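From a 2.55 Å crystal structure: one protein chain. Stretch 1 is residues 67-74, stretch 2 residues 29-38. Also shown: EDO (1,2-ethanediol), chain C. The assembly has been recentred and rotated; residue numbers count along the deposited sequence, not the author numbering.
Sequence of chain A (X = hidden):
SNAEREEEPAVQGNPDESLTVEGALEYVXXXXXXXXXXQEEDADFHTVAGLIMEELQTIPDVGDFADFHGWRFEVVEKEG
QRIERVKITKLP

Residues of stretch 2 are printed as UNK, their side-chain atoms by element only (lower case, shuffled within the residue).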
# COMPACT_ATOMS: atom_id res chain seq x y z
N ASP A 67 -2.57 7.16 -3.72
CA ASP A 67 -4.01 7.20 -3.27
C ASP A 67 -4.85 6.14 -3.95
O ASP A 67 -4.78 6.04 -5.17
CB ASP A 67 -4.65 8.58 -3.55
CG ASP A 67 -3.98 9.74 -2.71
OD1 ASP A 67 -4.36 10.92 -2.90
OD2 ASP A 67 -3.13 9.48 -1.82
N PHE A 68 -5.68 5.42 -3.19
CA PHE A 68 -6.43 4.32 -3.71
C PHE A 68 -7.80 4.15 -3.02
O PHE A 68 -7.85 3.90 -1.84
CB PHE A 68 -5.52 3.10 -3.43
CG PHE A 68 -6.06 1.74 -3.89
CD1 PHE A 68 -5.79 1.27 -5.18
CD2 PHE A 68 -6.75 0.94 -3.01
CE1 PHE A 68 -6.30 -0.02 -5.64
CE2 PHE A 68 -7.22 -0.38 -3.40
CZ PHE A 68 -6.98 -0.84 -4.73
N HIS A 69 -8.91 4.20 -3.75
CA HIS A 69 -10.21 4.00 -3.17
C HIS A 69 -10.44 4.66 -1.83
O HIS A 69 -10.99 4.01 -0.92
CB HIS A 69 -10.55 2.54 -3.03
CG HIS A 69 -11.01 1.91 -4.29
ND1 HIS A 69 -10.14 1.64 -5.35
CD2 HIS A 69 -12.24 1.56 -4.71
CE1 HIS A 69 -10.80 1.11 -6.35
NE2 HIS A 69 -12.08 1.03 -5.99
N GLY A 70 -10.08 5.94 -1.72
CA GLY A 70 -10.42 6.69 -0.53
C GLY A 70 -9.36 6.64 0.58
O GLY A 70 -9.61 7.13 1.66
N TRP A 71 -8.23 5.98 0.33
CA TRP A 71 -7.17 5.91 1.30
C TRP A 71 -5.85 6.32 0.64
O TRP A 71 -5.74 6.34 -0.59
CB TRP A 71 -7.03 4.53 1.78
CG TRP A 71 -8.21 3.94 2.35
CD1 TRP A 71 -9.21 3.40 1.69
CD2 TRP A 71 -8.47 3.70 3.74
NE1 TRP A 71 -10.15 2.85 2.58
CE2 TRP A 71 -9.71 3.05 3.84
CE3 TRP A 71 -7.82 4.07 4.92
CZ2 TRP A 71 -10.28 2.70 5.04
CZ3 TRP A 71 -8.38 3.69 6.14
CH2 TRP A 71 -9.60 3.02 6.19
N ARG A 72 -4.88 6.69 1.47
CA ARG A 72 -3.51 7.08 1.07
C ARG A 72 -2.52 6.09 1.64
O ARG A 72 -2.67 5.59 2.77
CB ARG A 72 -3.21 8.41 1.66
CG ARG A 72 -1.89 8.92 1.33
CD ARG A 72 -1.91 10.41 1.44
NE ARG A 72 -2.29 10.96 0.17
CZ ARG A 72 -2.37 12.26 -0.12
NH1 ARG A 72 -2.05 13.20 0.76
NH2 ARG A 72 -2.76 12.61 -1.34
N PHE A 73 -1.51 5.76 0.86
CA PHE A 73 -0.57 4.73 1.30
C PHE A 73 0.75 5.34 1.15
O PHE A 73 1.06 5.83 0.08
CB PHE A 73 -0.69 3.56 0.40
CG PHE A 73 -1.96 2.81 0.62
CD1 PHE A 73 -1.99 1.77 1.49
CD2 PHE A 73 -3.12 3.16 -0.04
CE1 PHE A 73 -3.19 1.04 1.66
CE2 PHE A 73 -4.27 2.42 0.13
CZ PHE A 73 -4.30 1.36 1.00
N GLU A 74 1.51 5.41 2.23
CA GLU A 74 2.73 6.22 2.17
C GLU A 74 3.90 5.45 2.67
O GLU A 74 3.84 4.82 3.72
CB GLU A 74 2.59 7.47 3.00
CG GLU A 74 3.80 8.41 2.91
CD GLU A 74 3.69 9.62 3.85
OE1 GLU A 74 2.75 9.68 4.70
OE2 GLU A 74 4.55 10.52 3.74
N UNK A 29 -5.34 -9.63 2.86
CA UNK A 29 -5.41 -9.67 4.32
C UNK A 29 -5.84 -8.30 4.92
O UNK A 29 -6.68 -8.28 5.79
c UNK A 29 -3.90 -11.77 4.92
c UNK A 29 -4.07 -10.16 4.89
o UNK A 29 -5.39 -13.71 5.33
c UNK A 29 -4.95 -12.57 5.78
o UNK A 29 -5.32 -12.08 6.90
N UNK A 30 -5.25 -7.20 4.44
CA UNK A 30 -5.62 -5.84 4.75
C UNK A 30 -7.07 -5.52 4.33
O UNK A 30 -7.87 -5.08 5.16
c UNK A 30 -4.35 -3.57 4.56
c UNK A 30 -4.74 -4.92 3.95
c UNK A 30 -4.34 -2.54 3.50
c UNK A 30 -5.24 -3.17 5.79
N UNK A 31 -7.40 -5.75 3.06
CA UNK A 31 -8.67 -5.27 2.46
C UNK A 31 -9.92 -5.64 3.19
O UNK A 31 -10.70 -4.80 3.50
c UNK A 31 -8.78 -5.66 1.03
N UNK A 32 -10.09 -6.86 3.55
CA UNK A 32 -11.31 -7.15 4.27
C UNK A 32 -11.34 -6.40 5.54
O UNK A 32 -12.34 -6.26 6.16
c UNK A 32 -10.03 -9.12 3.90
c UNK A 32 -9.20 -8.03 3.40
c UNK A 32 -11.14 -8.58 4.67
N UNK A 33 -10.24 -5.93 6.02
CA UNK A 33 -10.34 -5.21 7.26
C UNK A 33 -10.63 -3.72 6.98
O UNK A 33 -11.18 -3.08 7.82
c UNK A 33 -7.16 -6.40 9.41
c UNK A 33 -8.65 -6.52 8.89
o UNK A 33 -6.90 -5.92 10.54
c UNK A 33 -8.99 -5.28 8.01
n UNK A 33 -6.21 -6.74 8.54
N UNK A 34 -10.13 -3.12 5.93
CA UNK A 34 -10.50 -1.75 5.71
C UNK A 34 -11.74 -1.63 4.75
O UNK A 34 -11.93 -0.63 4.04
c UNK A 34 -8.38 -0.45 6.17
c UNK A 34 -9.30 -1.07 5.12
c UNK A 34 -8.36 -1.35 7.43
c UNK A 34 -7.02 -0.03 5.58
N UNK A 35 -12.55 -2.66 4.64
CA UNK A 35 -13.41 -2.79 3.44
C UNK A 35 -12.87 -2.28 2.16
O UNK A 35 -13.60 -1.59 1.46
n UNK A 35 -16.41 -2.25 5.45
c UNK A 35 -15.49 -2.88 4.71
c UNK A 35 -14.74 -2.11 3.70
o UNK A 35 -15.19 -4.07 4.87
N UNK A 36 -11.63 -2.53 1.83
CA UNK A 36 -11.18 -2.14 0.48
C UNK A 36 -11.87 -2.95 -0.60
O UNK A 36 -12.33 -4.06 -0.38
c UNK A 36 -9.70 -2.35 0.30
c UNK A 36 -8.94 -1.43 1.21
c UNK A 36 -9.15 -0.10 0.60
c UNK A 36 -7.47 -1.77 1.28
N UNK A 37 -11.91 -2.42 -1.81
CA UNK A 37 -12.72 -3.18 -2.70
C UNK A 37 -12.00 -4.53 -3.26
O UNK A 37 -10.80 -4.58 -3.51
c UNK A 37 -11.69 -1.52 -3.96
c UNK A 37 -11.23 -1.32 -2.51
c UNK A 37 -12.96 -2.17 -3.79
N UNK A 38 -12.75 -5.60 -3.36
CA UNK A 38 -12.33 -6.82 -3.97
C UNK A 38 -11.56 -6.65 -5.27
O UNK A 38 -11.94 -5.87 -6.12
c UNK A 38 -13.60 -7.57 -4.26
o UNK A 38 -13.26 -10.38 -3.36
c UNK A 38 -13.50 -8.76 -5.19
c UNK A 38 -12.91 -9.98 -4.51
n UNK A 38 -11.93 -10.54 -5.19
C1 EDO C . -8.77 5.37 -7.61
O1 EDO C . -8.77 5.21 -6.18
C2 EDO C . -8.64 3.96 -8.19
O2 EDO C . -7.29 3.84 -8.62
O HOH W 1 -12.60 1.35 2.71

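Position 29 carries three side-chain carbons in an unbranched run, the last bearing two oxygens, a carboxylate on a three-carbon chain. It lies on helix, exposed and out of reach of stretch 1, and is E29. Position 30 has four carbons forked at the second, with CA-to-CB directed toward stretch 1. The end of one branch lies at the edge of the F73 ring. A fork at the second carbon with no heteroatom gives leucine, L30, and CD1 of L30 is 4.2 Å from CE1 of F73.

Position 31 has a single side-chain carbon, which defines A31; it is buried but does not reach the other stretch. At position 32 three carbons close a ring onto the backbone nitrogen, so the residue is proline, P32, exposed and remote from stretch 1. Position 33 again shows three carbons, but the third holds one oxygen and one nitrogen, the carboxamide of Q33. Its NE2 turns back along the chain to donate a hydrogen bond to O of E29 at 3.2 Å, a contact within its own stretch.

Position 34 presents four carbons forked at the second and points toward stretch 1, where the branch point sits over one face of the W71 indole. This is L34. CG of L34 is 3.7 Å from CH2 of W71, and its CD2 lies 4.0 Å from the centroid of the six-membered ring, only 10° off the normal, an almost vertical CH-pi approach. Position 35 has two carbons, the second carrying one oxygen and one nitrogen, and its side chain makes no contact across the interface; it is N35, with positive phi and psi (33/44).

Position 36 is another four-carbon side chain forked at the second. Its CA-to-CB bond runs sideways, yet its end comes nearer and lies among three aromatic rings, those of F68, W71 and F73. The residue is L36: CD2 is 3.7 Å from CD1 of W71 and 4.5 Å from CE2 of F68, while CD1 is 4.5 Å from CZ of F73. At position 37 three carbons close onto the backbone nitrogen and the ring faces the imidazole of H69, identifying P37. Its CG stands 3.3 Å from the centroid of the H69 ring, over the face, and its CD is 4.2 Å from CE2 of F68. Position 38 has three carbons, the last with one oxygen and one nitrogen, and is Q38, exposed and out of reach of stretch 1.

The contact is a small apolar one, burying 361 Å² in total, with no direct hydrogen bond between the stretches. The type I' turn from F68 to W71 links two strand segments; the rings of F68, W71 and F73 on the strands pack against the leucines, and H69 in the turn takes CG of P37 over one face, with F68 also touching P37. One water adds a polar link beside this packing, donating to O of L34 at 2.5 Å and accepting from NE1 of W71 at 2.9 Å, so the indole is engaged through both its face and its nitrogen.

Stretch 2, residues 29-38: ELAPQLNLPQ
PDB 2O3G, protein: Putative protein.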